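Local coordinates for protein glycerol-3-phosphate dehydrogenase [NAD(+)] (Dunaliella salina, PDB 6IUY) that probably interconverts dihydroxyacetone phosphate and glycerol 3-phosphate with NAD(H), and through an added phosphatase-like domain makes glycerol directly, at residues Phe135-Leu140 and Met158-Asp163; Ala240-Phe243 and Glu249-Ala252; Leu436-Phe441 and Phe446-Leu451; Lys122-Glu127 and Gly287-Lys292. All coordinates share one frame; numbering follows the deposited sequence.

Interaction 1: residues Phe135-Leu140 and Met158-Asp163; sequences FREMAL and MSWQLD
The backbones come closest where Phe135, the N-cap of helix 136-145, faces Met158, with their CA atoms 6.1 Å apart; beyond this point the extended segment 158-163 departs from the helix. Glu137, in the first turn of that helix, supplies the polar part of the contact. Its chain is bent at chi2 (86°), which brings the carboxylate round to face the backbone amide of Met158. Both oxygens use their syn lone pairs on this one N-H: OE1 lies 3.2 Å from Met158 N in the straighter bond (N-H...O 158°), and OE2 lies 3.0 Å from Met158 N in a more bent one. OE2 is shared, because Trp160 NE1 also approaches it at 3.2 Å, a weak bond, with the oxygen at the edge of the indole near its plane. The carboxylate therefore holds the Met158 amide with both oxygens and the indole N-H only weakly. In the haloacid dehalogenase-like domain, helix 136-145 follows the parallel strand 127-131 of the central sheet, and the side chain of Phe135 is about 8 Å from that of the magnesium ligand Asp43. The apolar part of the contact lies beside the carboxylate. Met158 CG sits 3.4 Å from Phe135 CD1, and Met158 SD is 4.7 Å from the centroid of the Phe135 ring, 15° off its normal, a Met-aromatic contact above the face. Met158 CE then leans over one face of Trp160, toward the rim. Leu87 of helix 82-88 touches both Phe135 and Met158, while Pro94 packs on Trp160.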
loop_
_atom_site.group_PDB
_atom_site.type_symbol
_atom_site.label_atom_id
_atom_site.label_comp_id
_atom_site.label_asym_id
_atom_site.label_seq_id
_atom_site.Cartn_x
_atom_site.Cartn_y
_atom_site.Cartn_z
ATOM N N PHE A 135 30.846 -10.108 -40.461
ATOM C CA PHE A 135 31.568 -9.160 -39.629
ATOM C C PHE A 135 30.631 -8.246 -38.839
ATOM O O PHE A 135 29.696 -7.672 -39.399
ATOM C CB PHE A 135 32.512 -8.317 -40.493
ATOM C CG PHE A 135 33.487 -9.131 -41.300
ATOM C CD1 PHE A 135 34.374 -9.994 -40.677
ATOM C CD2 PHE A 135 33.522 -9.023 -42.682
ATOM C CE1 PHE A 135 35.279 -10.743 -41.418
ATOM C CE2 PHE A 135 34.422 -9.766 -43.425
ATOM C CZ PHE A 135 35.300 -10.628 -42.787
ATOM N N ARG A 136 30.902 -8.117 -37.543
ATOM C CA ARG A 136 30.134 -7.238 -36.662
ATOM C C ARG A 136 30.144 -5.820 -37.183
ATOM O O ARG A 136 29.120 -5.141 -37.182
ATOM C CB ARG A 136 30.693 -7.274 -35.236
ATOM C CG ARG A 136 29.825 -6.578 -34.191
ATOM C CD ARG A 136 30.300 -6.866 -32.768
ATOM N NE ARG A 136 29.301 -6.512 -31.761
ATOM C CZ ARG A 136 28.202 -7.219 -31.500
ATOM N NH1 ARG A 136 27.953 -8.321 -32.179
ATOM N NH2 ARG A 136 27.339 -6.814 -30.564
ATOM N N GLU A 137 31.304 -5.384 -37.654
ATOM C CA GLU A 137 31.477 -4.024 -38.148
ATOM C C GLU A 137 30.500 -3.686 -39.278
ATOM O O GLU A 137 30.311 -2.514 -39.626
ATOM C CB GLU A 137 32.920 -3.820 -38.626
ATOM C CG GLU A 137 33.975 -3.911 -37.530
ATOM C CD GLU A 137 34.443 -5.327 -37.270
ATOM O OE1 GLU A 137 33.914 -6.260 -37.906
ATOM O OE2 GLU A 137 35.348 -5.513 -36.427
ATOM N N MET A 138 29.886 -4.716 -39.852
ATOM C CA MET A 138 28.943 -4.536 -40.952
ATOM C C MET A 138 27.490 -4.638 -40.480
ATOM O O MET A 138 26.587 -3.999 -41.043
ATOM C CB MET A 138 29.204 -5.578 -42.042
ATOM C CG MET A 138 30.671 -5.726 -42.424
ATOM S SD MET A 138 31.262 -4.321 -43.376
ATOM C CE MET A 138 30.109 -4.408 -44.736
ATOM N N ALA A 139 27.273 -5.465 -39.459
ATOM C CA ALA A 139 25.930 -5.726 -38.954
ATOM C C ALA A 139 25.425 -4.599 -38.058
ATOM O O ALA A 139 24.213 -4.414 -37.934
ATOM C CB ALA A 139 25.890 -7.047 -38.196
ATOM N N LEU A 140 26.339 -3.852 -37.437
ATOM C CA LEU A 140 25.936 -2.874 -36.428
ATOM C C LEU A 140 25.268 -1.651 -37.037
ATOM O O LEU A 140 24.346 -1.103 -36.444
ATOM C CB LEU A 140 27.126 -2.451 -35.554
ATOM C CG LEU A 140 27.518 -3.511 -34.515
ATOM C CD1 LEU A 140 28.641 -3.037 -33.601
ATOM C CD2 LEU A 140 26.311 -3.904 -33.695
ATOM N N MET A 158 35.916 -8.408 -36.647
ATOM C CA MET A 158 37.211 -8.685 -37.251
ATOM C C MET A 158 38.217 -8.645 -36.113
ATOM O O MET A 158 37.928 -8.075 -35.056
ATOM C CB MET A 158 37.561 -7.665 -38.335
ATOM C CG MET A 158 36.671 -7.698 -39.556
ATOM S SD MET A 158 36.962 -6.252 -40.604
ATOM C CE MET A 158 38.745 -6.115 -40.427
ATOM N N SER A 159 39.385 -9.250 -36.303
ATOM C CA SER A 159 40.415 -9.207 -35.272
ATOM C C SER A 159 41.240 -7.935 -35.438
ATOM O O SER A 159 42.082 -7.828 -36.329
ATOM C CB SER A 159 41.299 -10.452 -35.334
ATOM O OG SER A 159 40.500 -11.625 -35.419
ATOM N N TRP A 160 40.965 -6.951 -34.598
ATOM C CA TRP A 160 41.675 -5.689 -34.676
ATOM C C TRP A 160 42.719 -5.612 -33.581
ATOM O O TRP A 160 42.458 -5.959 -32.437
ATOM C CB TRP A 160 40.715 -4.498 -34.549
ATOM C CG TRP A 160 39.874 -4.244 -35.751
ATOM C CD1 TRP A 160 38.542 -4.526 -35.903
ATOM C CD2 TRP A 160 40.301 -3.652 -36.984
ATOM N NE1 TRP A 160 38.119 -4.153 -37.158
ATOM C CE2 TRP A 160 39.178 -3.609 -37.839
ATOM C CE3 TRP A 160 41.524 -3.158 -37.451
ATOM C CZ2 TRP A 160 39.245 -3.091 -39.131
ATOM C CZ3 TRP A 160 41.588 -2.650 -38.734
ATOM C CH2 TRP A 160 40.455 -2.616 -39.559
ATOM N N GLN A 161 43.911 -5.163 -33.931
ATOM C CA GLN A 161 44.832 -4.711 -32.910
ATOM C C GLN A 161 44.179 -3.462 -32.315
ATOM O O GLN A 161 43.518 -2.725 -33.042
ATOM C CB GLN A 161 46.210 -4.425 -33.500
ATOM C CG GLN A 161 47.248 -4.030 -32.477
ATOM C CD GLN A 161 48.493 -3.489 -33.130
ATOM O OE1 GLN A 161 48.783 -3.800 -34.292
ATOM N NE2 GLN A 161 49.231 -2.659 -32.399
ATOM N N LEU A 162 44.324 -3.230 -31.011
ATOM C CA LEU A 162 43.540 -2.168 -30.372
ATOM C C LEU A 162 44.324 -1.038 -29.705
ATOM O O LEU A 162 43.860 0.092 -29.715
ATOM C CB LEU A 162 42.593 -2.765 -29.326
ATOM C CG LEU A 162 41.261 -3.317 -29.837
ATOM C CD1 LEU A 162 40.273 -3.438 -28.692
ATOM C CD2 LEU A 162 40.690 -2.459 -30.956
ATOM N N ASP A 163 45.482 -1.353 -29.131
ATOM C CA ASP A 163 46.279 -0.444 -28.280
ATOM C C ASP A 163 45.544 -0.090 -26.975
ATOM O O ASP A 163 44.937 -0.966 -26.353
ATOM C CB ASP A 163 46.754 0.832 -29.059
ATOM C CG ASP A 163 45.693 1.970 -29.180
ATOM O OD1 ASP A 163 44.795 2.114 -28.327
ATOM O OD2 ASP A 163 45.805 2.748 -30.146
#

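Interaction 2: residues Ala240-Phe243 and Glu249-Ala252; sequences ADWF and ELMA
Leu250 presses its CD2 methyl onto one face of the Trp242 indole, a CH-pi contact that ties helix 247-251 to strand 242-244, an edge strand of the parallel sheet in the haloacid dehalogenase-like half. CD2 stands 3.9 Å from the centroid of the Trp242 six-membered ring and 21° off its normal, and the Trp242 carbons nearest to it are CZ3 and CH2 on the outer rim. With CG anti to the backbone N (chi1 -177°), the indole is carried across to the helix. Glu249 comes to the edge of the same ring with an extended chain, leaving its OE1 near the indole plane, 3.8 Å from Trp242 NE1. That is too long for a hydrogen bond, and NE1, buried here, has no polar partner in the model. Glu249 OE2 takes a weak bond from Arg245 N, which helps to set the carboxylate. One shell further out, Ile225 of strand 223-227 touches both Trp242 and Leu250, and Leu117 of helix 114-123 packs on Leu250. Trp32 meets Trp242 edge-to-face, and its own NE1 donates a hydrogen bond to the backbone O of Leu250.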
loop_
_atom_site.group_PDB
_atom_site.type_symbol
_atom_site.label_atom_id
_atom_site.label_comp_id
_atom_site.label_asym_id
_atom_site.label_seq_id
_atom_site.Cartn_x
_atom_site.Cartn_y
_atom_site.Cartn_z
ATOM N N ALA A 240 13.589 -26.191 -45.214
ATOM C CA ALA A 240 12.999 -25.048 -44.525
ATOM C C ALA A 240 11.555 -25.323 -44.132
ATOM O O ALA A 240 10.840 -26.070 -44.810
ATOM C CB ALA A 240 13.076 -23.803 -45.396
ATOM N N ASP A 241 11.126 -24.702 -43.038
ATOM C CA ASP A 241 9.766 -24.851 -42.540
ATOM C C ASP A 241 8.788 -24.008 -43.339
ATOM O O ASP A 241 7.570 -24.168 -43.229
ATOM C CB ASP A 241 9.696 -24.460 -41.064
ATOM C CG ASP A 241 10.185 -25.551 -40.150
ATOM O OD1 ASP A 241 9.817 -26.720 -40.387
ATOM O OD2 ASP A 241 10.927 -25.242 -39.194
ATOM N N TRP A 242 9.326 -23.107 -44.145
ATOM C CA TRP A 242 8.498 -22.168 -44.879
ATOM C C TRP A 242 9.416 -21.391 -45.815
ATOM O O TRP A 242 10.404 -20.815 -45.378
ATOM C CB TRP A 242 7.750 -21.247 -43.899
ATOM C CG TRP A 242 6.798 -20.267 -44.508
ATOM C CD1 TRP A 242 6.481 -20.137 -45.826
ATOM C CD2 TRP A 242 6.032 -19.270 -43.813
ATOM N NE1 TRP A 242 5.567 -19.122 -45.998
ATOM C CE2 TRP A 242 5.278 -18.573 -44.779
ATOM C CE3 TRP A 242 5.912 -18.900 -42.470
ATOM C CZ2 TRP A 242 4.415 -17.531 -44.443
ATOM C CZ3 TRP A 242 5.065 -17.865 -42.143
ATOM C CH2 TRP A 242 4.321 -17.195 -43.123
ATOM N N PHE A 243 9.112 -21.408 -47.109
ATOM C CA PHE A 243 9.930 -20.693 -48.085
ATOM C C PHE A 243 9.177 -19.485 -48.611
ATOM O O PHE A 243 8.033 -19.606 -49.051
ATOM C CB PHE A 243 10.338 -21.613 -49.247
ATOM C CG PHE A 243 11.037 -20.893 -50.364
ATOM C CD1 PHE A 243 12.354 -20.487 -50.226
ATOM C CD2 PHE A 243 10.376 -20.609 -51.546
ATOM C CE1 PHE A 243 13.001 -19.811 -51.246
ATOM C CE2 PHE A 243 11.019 -19.937 -52.571
ATOM C CZ PHE A 243 12.332 -19.537 -52.422
ATOM N N GLU A 249 4.937 -11.451 -47.662
ATOM C CA GLU A 249 4.378 -12.784 -47.445
ATOM C C GLU A 249 4.362 -13.084 -45.945
ATOM O O GLU A 249 3.407 -13.658 -45.419
ATOM C CB GLU A 249 5.196 -13.829 -48.207
ATOM C CG GLU A 249 4.566 -15.209 -48.357
ATOM C CD GLU A 249 5.320 -16.066 -49.381
ATOM O OE1 GLU A 249 5.180 -17.316 -49.351
ATOM O OE2 GLU A 249 6.057 -15.476 -50.214
ATOM N N LEU A 250 5.429 -12.685 -45.258
ATOM C CA LEU A 250 5.516 -12.857 -43.811
ATOM C C LEU A 250 4.628 -11.850 -43.081
ATOM O O LEU A 250 3.901 -12.206 -42.159
ATOM C CB LEU A 250 6.964 -12.712 -43.340
ATOM C CG LEU A 250 7.887 -13.891 -43.613
ATOM C CD1 LEU A 250 9.326 -13.509 -43.260
ATOM C CD2 LEU A 250 7.415 -15.105 -42.824
ATOM N N MET A 251 4.709 -10.597 -43.509
ATOM C CA MET A 251 3.912 -9.511 -42.961
ATOM C C MET A 251 2.427 -9.847 -42.902
ATOM O O MET A 251 1.776 -9.671 -41.862
ATOM C CB MET A 251 4.123 -8.250 -43.792
ATOM C CG MET A 251 5.167 -7.303 -43.233
ATOM S SD MET A 251 4.388 -5.998 -42.259
ATOM C CE MET A 251 5.264 -4.551 -42.839
ATOM N N ALA A 252 1.901 -10.353 -44.012
ATOM C CA ALA A 252 0.474 -10.604 -44.143
ATOM C C ALA A 252 0.018 -11.863 -43.411
ATOM O O ALA A 252 -1.167 -12.198 -43.433
ATOM C CB ALA A 252 0.097 -10.688 -45.619
#

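Interaction 3: residues Leu436-Phe441 and Phe446-Leu451; sequences LWQQLF and FAINLL
Apolar packing joins Gln438, Phe441, Ile448 and Leu450 where helix 431-441 lies along strand 446-451. The aliphatic part of Gln438 lies alongside Ile448, its CG 3.9 Å from Ile448 CG2, the two side chains lying side by side and running opposite ways. Phe441 adds its CB, 4.2 Å from Ile448 CD1, while its ring turns away from the strand toward Val275 and Ile376. The axes of the two short segments approach to 8.8 Å and run nearly antiparallel, at 171°, as expected when a helix returns the chain to begin the next strand. Strand 422-427, this helix and strand 446-451 form a beta-alpha-beta unit at one margin of the eight-stranded sheet of the NAD-binding half. Polar atoms make only loose contacts across the pair. With CG anti to the backbone N (chi1 180°), Gln438 extends over the strand and sets its OE1 3.4 Å from Leu450 CD1, and NE2 stays 3.7 Å from Ile448 O. That NE2 gives a weak bond to Gln442 OE1, the same oxygen that accepts from Ile448 N. The carbonyl O of Phe441 lies at the edge of the Phe446 ring, near its plane, 3.6 Å from Phe446 CD2. Phe446 also packs on Met274, and its side chain is about 4 Å from that of Trp267, which binds NAD.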
loop_
_atom_site.group_PDB
_atom_site.type_symbol
_atom_site.label_atom_id
_atom_site.label_comp_id
_atom_site.label_asym_id
_atom_site.label_seq_id
_atom_site.Cartn_x
_atom_site.Cartn_y
_atom_site.Cartn_z
ATOM N N LEU A 436 0.092 -6.951 -25.123
ATOM C CA LEU A 436 -1.035 -6.647 -26.004
ATOM C C LEU A 436 -2.012 -5.673 -25.338
ATOM O O LEU A 436 -2.302 -4.601 -25.865
ATOM C CB LEU A 436 -1.762 -7.946 -26.380
ATOM C CG LEU A 436 -2.866 -7.881 -27.447
ATOM C CD1 LEU A 436 -2.254 -7.734 -28.832
ATOM C CD2 LEU A 436 -3.783 -9.112 -27.375
ATOM N N TRP A 437 -2.499 -6.047 -24.160
ATOM C CA TRP A 437 -3.420 -5.190 -23.419
ATOM C C TRP A 437 -2.859 -3.795 -23.151
ATOM O O TRP A 437 -3.581 -2.794 -23.263
ATOM C CB TRP A 437 -3.815 -5.863 -22.111
ATOM C CG TRP A 437 -4.601 -7.107 -22.325
ATOM C CD1 TRP A 437 -4.355 -8.335 -21.794
ATOM C CD2 TRP A 437 -5.761 -7.256 -23.162
ATOM N NE1 TRP A 437 -5.308 -9.235 -22.224
ATOM C CE2 TRP A 437 -6.169 -8.594 -23.072
ATOM C CE3 TRP A 437 -6.496 -6.379 -23.957
ATOM C CZ2 TRP A 437 -7.284 -9.077 -23.761
ATOM C CZ3 TRP A 437 -7.610 -6.857 -24.620
ATOM C CH2 TRP A 437 -7.986 -8.192 -24.527
ATOM N N GLN A 438 -1.577 -3.703 -22.814
ATOM C CA GLN A 438 -1.010 -2.396 -22.524
ATOM C C GLN A 438 -1.015 -1.527 -23.756
ATOM O O GLN A 438 -1.344 -0.334 -23.681
ATOM C CB GLN A 438 0.413 -2.502 -21.974
ATOM C CG GLN A 438 1.024 -1.134 -21.658
ATOM C CD GLN A 438 2.396 -1.240 -20.990
ATOM O OE1 GLN A 438 3.092 -2.249 -21.118
ATOM N NE2 GLN A 438 2.784 -0.195 -20.280
ATOM N N GLN A 439 -0.642 -2.110 -24.895
ATOM C CA GLN A 439 -0.669 -1.377 -26.158
ATOM C C GLN A 439 -2.110 -0.966 -26.483
ATOM O O GLN A 439 -2.341 0.114 -26.986
ATOM C CB GLN A 439 -0.060 -2.208 -27.305
ATOM C CG GLN A 439 -0.146 -1.527 -28.690
ATOM C CD GLN A 439 0.620 -2.284 -29.797
ATOM O OE1 GLN A 439 1.242 -3.326 -29.546
ATOM N NE2 GLN A 439 0.572 -1.755 -31.020
ATOM N N LEU A 440 -3.078 -1.811 -26.150
ATOM C CA LEU A 440 -4.475 -1.495 -26.453
ATOM C C LEU A 440 -5.033 -0.343 -25.586
ATOM O O LEU A 440 -5.613 0.619 -26.110
ATOM C CB LEU A 440 -5.328 -2.748 -26.283
ATOM C CG LEU A 440 -6.705 -2.784 -26.938
ATOM C CD1 LEU A 440 -6.598 -2.454 -28.424
ATOM C CD2 LEU A 440 -7.335 -4.155 -26.713
ATOM N N PHE A 441 -4.825 -0.427 -24.273
ATOM C CA PHE A 441 -5.434 0.507 -23.322
ATOM C C PHE A 441 -4.632 1.771 -22.975
ATOM O O PHE A 441 -5.218 2.805 -22.652
ATOM C CB PHE A 441 -5.739 -0.220 -22.014
ATOM C CG PHE A 441 -6.986 -1.053 -22.050
ATOM C CD1 PHE A 441 -8.223 -0.481 -21.782
ATOM C CD2 PHE A 441 -6.923 -2.416 -22.316
ATOM C CE1 PHE A 441 -9.371 -1.244 -21.789
ATOM C CE2 PHE A 441 -8.072 -3.192 -22.328
ATOM C CZ PHE A 441 -9.297 -2.609 -22.067
ATOM N N PHE A 446 -3.917 8.046 -19.865
ATOM C CA PHE A 446 -4.305 6.844 -19.146
ATOM C C PHE A 446 -3.082 5.922 -19.059
ATOM O O PHE A 446 -2.834 5.120 -19.964
ATOM C CB PHE A 446 -5.508 6.164 -19.844
ATOM C CG PHE A 446 -6.193 5.118 -18.997
ATOM C CD1 PHE A 446 -6.839 5.476 -17.822
ATOM C CD2 PHE A 446 -6.188 3.779 -19.374
ATOM C CE1 PHE A 446 -7.476 4.538 -17.025
ATOM C CE2 PHE A 446 -6.823 2.813 -18.584
ATOM C CZ PHE A 446 -7.465 3.202 -17.394
ATOM N N ALA A 447 -2.302 6.085 -17.981
ATOM C CA ALA A 447 -1.052 5.346 -17.782
ATOM C C ALA A 447 -1.295 3.957 -17.235
ATOM O O ALA A 447 -2.069 3.757 -16.282
ATOM C CB ALA A 447 -0.111 6.108 -16.851
ATOM N N ILE A 448 -0.608 2.991 -17.832
ATOM C CA ILE A 448 -0.795 1.595 -17.459
ATOM C C ILE A 448 0.437 1.032 -16.761
ATOM O O ILE A 448 1.570 1.294 -17.166
ATOM C CB ILE A 448 -1.125 0.739 -18.685
ATOM C CG1 ILE A 448 -2.516 1.103 -19.216
ATOM C CG2 ILE A 448 -1.044 -0.734 -18.347
ATOM C CD1 ILE A 448 -3.646 0.532 -18.403
ATOM N N ASN A 449 0.187 0.255 -15.714
ATOM C CA ASN A 449 1.217 -0.425 -14.953
ATOM C C ASN A 449 0.962 -1.933 -14.992
ATOM O O ASN A 449 -0.114 -2.386 -14.579
ATOM C CB ASN A 449 1.210 0.116 -13.510
ATOM C CG ASN A 449 2.202 -0.578 -12.606
ATOM O OD1 ASN A 449 3.219 -1.108 -13.057
ATOM N ND2 ASN A 449 1.911 -0.571 -11.304
ATOM N N LEU A 450 1.930 -2.715 -15.481
ATOM C CA LEU A 450 1.745 -4.173 -15.579
ATOM C C LEU A 450 2.146 -4.895 -14.301
ATOM O O LEU A 450 3.182 -4.623 -13.704
ATOM C CB LEU A 450 2.528 -4.765 -16.762
ATOM C CG LEU A 450 2.085 -4.393 -18.176
ATOM C CD1 LEU A 450 2.969 -5.083 -19.207
ATOM C CD2 LEU A 450 0.629 -4.728 -18.442
ATOM N N LEU A 451 1.308 -5.832 -13.892
ATOM C CA LEU A 451 1.485 -6.526 -12.638
ATOM C C LEU A 451 1.156 -7.962 -12.906
ATOM O O LEU A 451 0.287 -8.234 -13.728
ATOM C CB LEU A 451 0.559 -5.975 -11.562
ATOM C CG LEU A 451 1.112 -5.036 -10.506
ATOM C CD1 LEU A 451 1.880 -3.939 -11.160
ATOM C CD2 LEU A 451 -0.053 -4.476 -9.710
#

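Interaction 4: residues Lys122-Glu127 and Gly287-Lys292; sequences KARGVE and GSVFEK
At the junction between the phosphatase-like and dehydrogenase halves, Arg124, just past the C-terminal end of helix 114-123, lies across Val289 and reaches the carbonyl of Gly287. Arg124 and Val289 are the closest backbone pair, their CA atoms 6.3 Å apart. The arginine CG stands between its own backbone N and carbonyl carbon (chi1 74°), and the chain bends again at chi3, which lays the guanidinium against the loop. Val289 CA sits over one face of that group, offset toward its rim and 3.5 Å from Arg124 NH2; Val289 CG2 lies 3.8 Å from NH1. The carbonyl of Gly287 comes to the edge of the guanidinium, near its plane. Its O is modelled only 2.5 Å from Arg124 NH2, so this hydrogen bond is doubtful in its exact length. The more secure bond is that of the other amino group, NH1, which donates to the backbone O of Lys255; Leu254 also touches the arginine. On the loop side, Ser288 OG donates to Phe290 O at 2.8 Å, approaching a lone pair of that oxygen within the carbonyl plane, a bond that spans Val289 within the loop. Backbone bonds from Val289 and Glu291 to Tyr257 dock this segment on strand 257-262. Arg124 is itself placed by the way its helix stops: Gly125 is the C-prime residue (phi 75°) of a Schellman motif, with its N bonded to Lys122 O at 3.0 Å and Val126 N reaching back to the carbonyl one residue earlier in the helix.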
loop_
_atom_site.group_PDB
_atom_site.type_symbol
_atom_site.label_atom_id
_atom_site.label_comp_id
_atom_site.label_asym_id
_atom_site.label_seq_id
_atom_site.Cartn_x
_atom_site.Cartn_y
_atom_site.Cartn_z
ATOM N N LYS A 122 8.551 -5.339 -33.779
ATOM C CA LYS A 122 8.894 -4.644 -32.545
ATOM C C LYS A 122 7.654 -3.934 -31.945
ATOM O O LYS A 122 7.477 -3.895 -30.728
ATOM C CB LYS A 122 10.051 -3.667 -32.801
ATOM C CG LYS A 122 11.299 -4.381 -33.374
ATOM C CD LYS A 122 12.577 -3.551 -33.335
ATOM C CE LYS A 122 13.216 -3.593 -31.961
ATOM N NZ LYS A 122 14.548 -2.933 -31.972
ATOM N N ALA A 123 6.782 -3.423 -32.812
ATOM C CA ALA A 123 5.592 -2.694 -32.389
ATOM C C ALA A 123 4.633 -3.560 -31.590
ATOM O O ALA A 123 3.869 -3.036 -30.778
ATOM C CB ALA A 123 4.871 -2.101 -33.599
ATOM N N ARG A 124 4.651 -4.873 -31.811
ATOM C CA ARG A 124 3.834 -5.764 -30.983
ATOM C C ARG A 124 4.661 -6.586 -29.973
ATOM O O ARG A 124 4.244 -7.667 -29.540
ATOM C CB ARG A 124 3.009 -6.705 -31.863
ATOM C CG ARG A 124 3.795 -7.818 -32.517
ATOM C CD ARG A 124 2.897 -8.620 -33.456
ATOM N NE ARG A 124 2.450 -7.801 -34.578
ATOM C CZ ARG A 124 1.432 -8.118 -35.365
ATOM N NH1 ARG A 124 0.756 -9.231 -35.139
ATOM N NH2 ARG A 124 1.089 -7.325 -36.371
ATOM N N GLY A 125 5.830 -6.073 -29.596
ATOM C CA GLY A 125 6.615 -6.707 -28.550
ATOM C C GLY A 125 7.351 -7.990 -28.903
ATOM O O GLY A 125 7.868 -8.664 -28.019
ATOM N N VAL A 126 7.400 -8.354 -30.179
ATOM C CA VAL A 126 8.272 -9.458 -30.585
ATOM C C VAL A 126 9.714 -8.945 -30.579
ATOM O O VAL A 126 10.002 -7.923 -31.193
ATOM C CB VAL A 126 7.892 -10.009 -31.970
ATOM C CG1 VAL A 126 8.868 -11.103 -32.416
ATOM C CG2 VAL A 126 6.485 -10.566 -31.939
ATOM N N GLU A 127 10.618 -9.612 -29.868
ATOM C CA GLU A 127 12.018 -9.167 -29.898
ATOM C C GLU A 127 12.732 -9.660 -31.150
ATOM O O GLU A 127 12.585 -10.813 -31.559
ATOM C CB GLU A 127 12.795 -9.618 -28.650
ATOM C CG GLU A 127 12.889 -8.508 -27.586
ATOM C CD GLU A 127 14.298 -7.977 -27.390
ATOM O OE1 GLU A 127 15.074 -8.657 -26.694
ATOM O OE2 GLU A 127 14.632 -6.883 -27.909
ATOM N N GLY A 287 2.207 -3.243 -40.372
ATOM C CA GLY A 287 1.877 -4.537 -39.792
ATOM C C GLY A 287 1.047 -4.473 -38.521
ATOM O O GLY A 287 1.326 -5.205 -37.583
ATOM N N SER A 288 0.025 -3.616 -38.503
ATOM C CA SER A 288 -0.758 -3.343 -37.294
ATOM C C SER A 288 -1.178 -4.588 -36.542
ATOM O O SER A 288 -1.706 -5.524 -37.147
ATOM C CB SER A 288 -2.016 -2.548 -37.637
ATOM O OG SER A 288 -2.876 -2.464 -36.508
ATOM N N VAL A 289 -0.968 -4.599 -35.224
ATOM C CA VAL A 289 -1.416 -5.739 -34.436
ATOM C C VAL A 289 -2.939 -5.718 -34.169
ATOM O O VAL A 289 -3.483 -6.709 -33.670
ATOM C CB VAL A 289 -0.658 -5.833 -33.090
ATOM C CG1 VAL A 289 -1.073 -4.726 -32.156
ATOM C CG2 VAL A 289 -0.896 -7.186 -32.432
ATOM N N PHE A 290 -3.626 -4.615 -34.497
ATOM C CA PHE A 290 -5.088 -4.538 -34.276
ATOM C C PHE A 290 -5.903 -4.177 -35.528
ATOM O O PHE A 290 -5.493 -3.328 -36.330
ATOM C CB PHE A 290 -5.439 -3.506 -33.188
ATOM C CG PHE A 290 -4.760 -3.748 -31.884
ATOM C CD1 PHE A 290 -5.083 -4.847 -31.127
ATOM C CD2 PHE A 290 -3.816 -2.858 -31.407
ATOM C CE1 PHE A 290 -4.462 -5.075 -29.939
ATOM C CE2 PHE A 290 -3.193 -3.079 -30.211
ATOM C CZ PHE A 290 -3.511 -4.187 -29.478
ATOM N N GLU A 291 -7.071 -4.801 -35.661
ATOM C CA GLU A 291 -8.086 -4.320 -36.603
ATOM C C GLU A 291 -8.473 -2.901 -36.215
ATOM O O GLU A 291 -8.565 -2.593 -35.026
ATOM C CB GLU A 291 -9.320 -5.227 -36.600
ATOM C CG GLU A 291 -9.271 -6.357 -37.613
ATOM C CD GLU A 291 -9.063 -5.853 -39.042
ATOM O OE1 GLU A 291 -9.791 -4.928 -39.472
ATOM O OE2 GLU A 291 -8.158 -6.373 -39.738
ATOM N N LYS A 292 -8.682 -2.033 -37.198
ATOM C CA LYS A 292 -9.004 -0.642 -36.903
ATOM C C LYS A 292 -10.344 -0.521 -36.195
ATOM O O LYS A 292 -10.507 0.274 -35.264
ATOM C CB LYS A 292 -9.021 0.210 -38.170
ATOM C CG LYS A 292 -9.298 1.675 -37.869
ATOM C CD LYS A 292 -9.283 2.538 -39.122
ATOM C CE LYS A 292 -9.450 4.008 -38.771
ATOM N NZ LYS A 292 -9.314 4.889 -39.974
#

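How the interactions relate
Interactions 1 and 2 lie in the haloacid dehalogenase-like half, with centres 32 Å apart, beside strands at opposite ends of its parallel sheet; interaction 3 belongs to the NAD-binding half, at an outer strand of the eight-stranded sheet. Interaction 4 joins the halves, and its long chain loop encloses interactions 1 and 2, while interaction 3 follows later in the sequence. Met251 SD packs 3.8 Å from Gly287 CA, and Leu436 and Leu440 of interaction 3 pack on Phe290. Centres of 4 and 2 are 17 Å apart, those of 4 and 3 14 Å, so interactions 2, 4 and 3 form a chain of contacts from the phosphatase-like half to the dehydrogenase half; interaction 1 touches none of them.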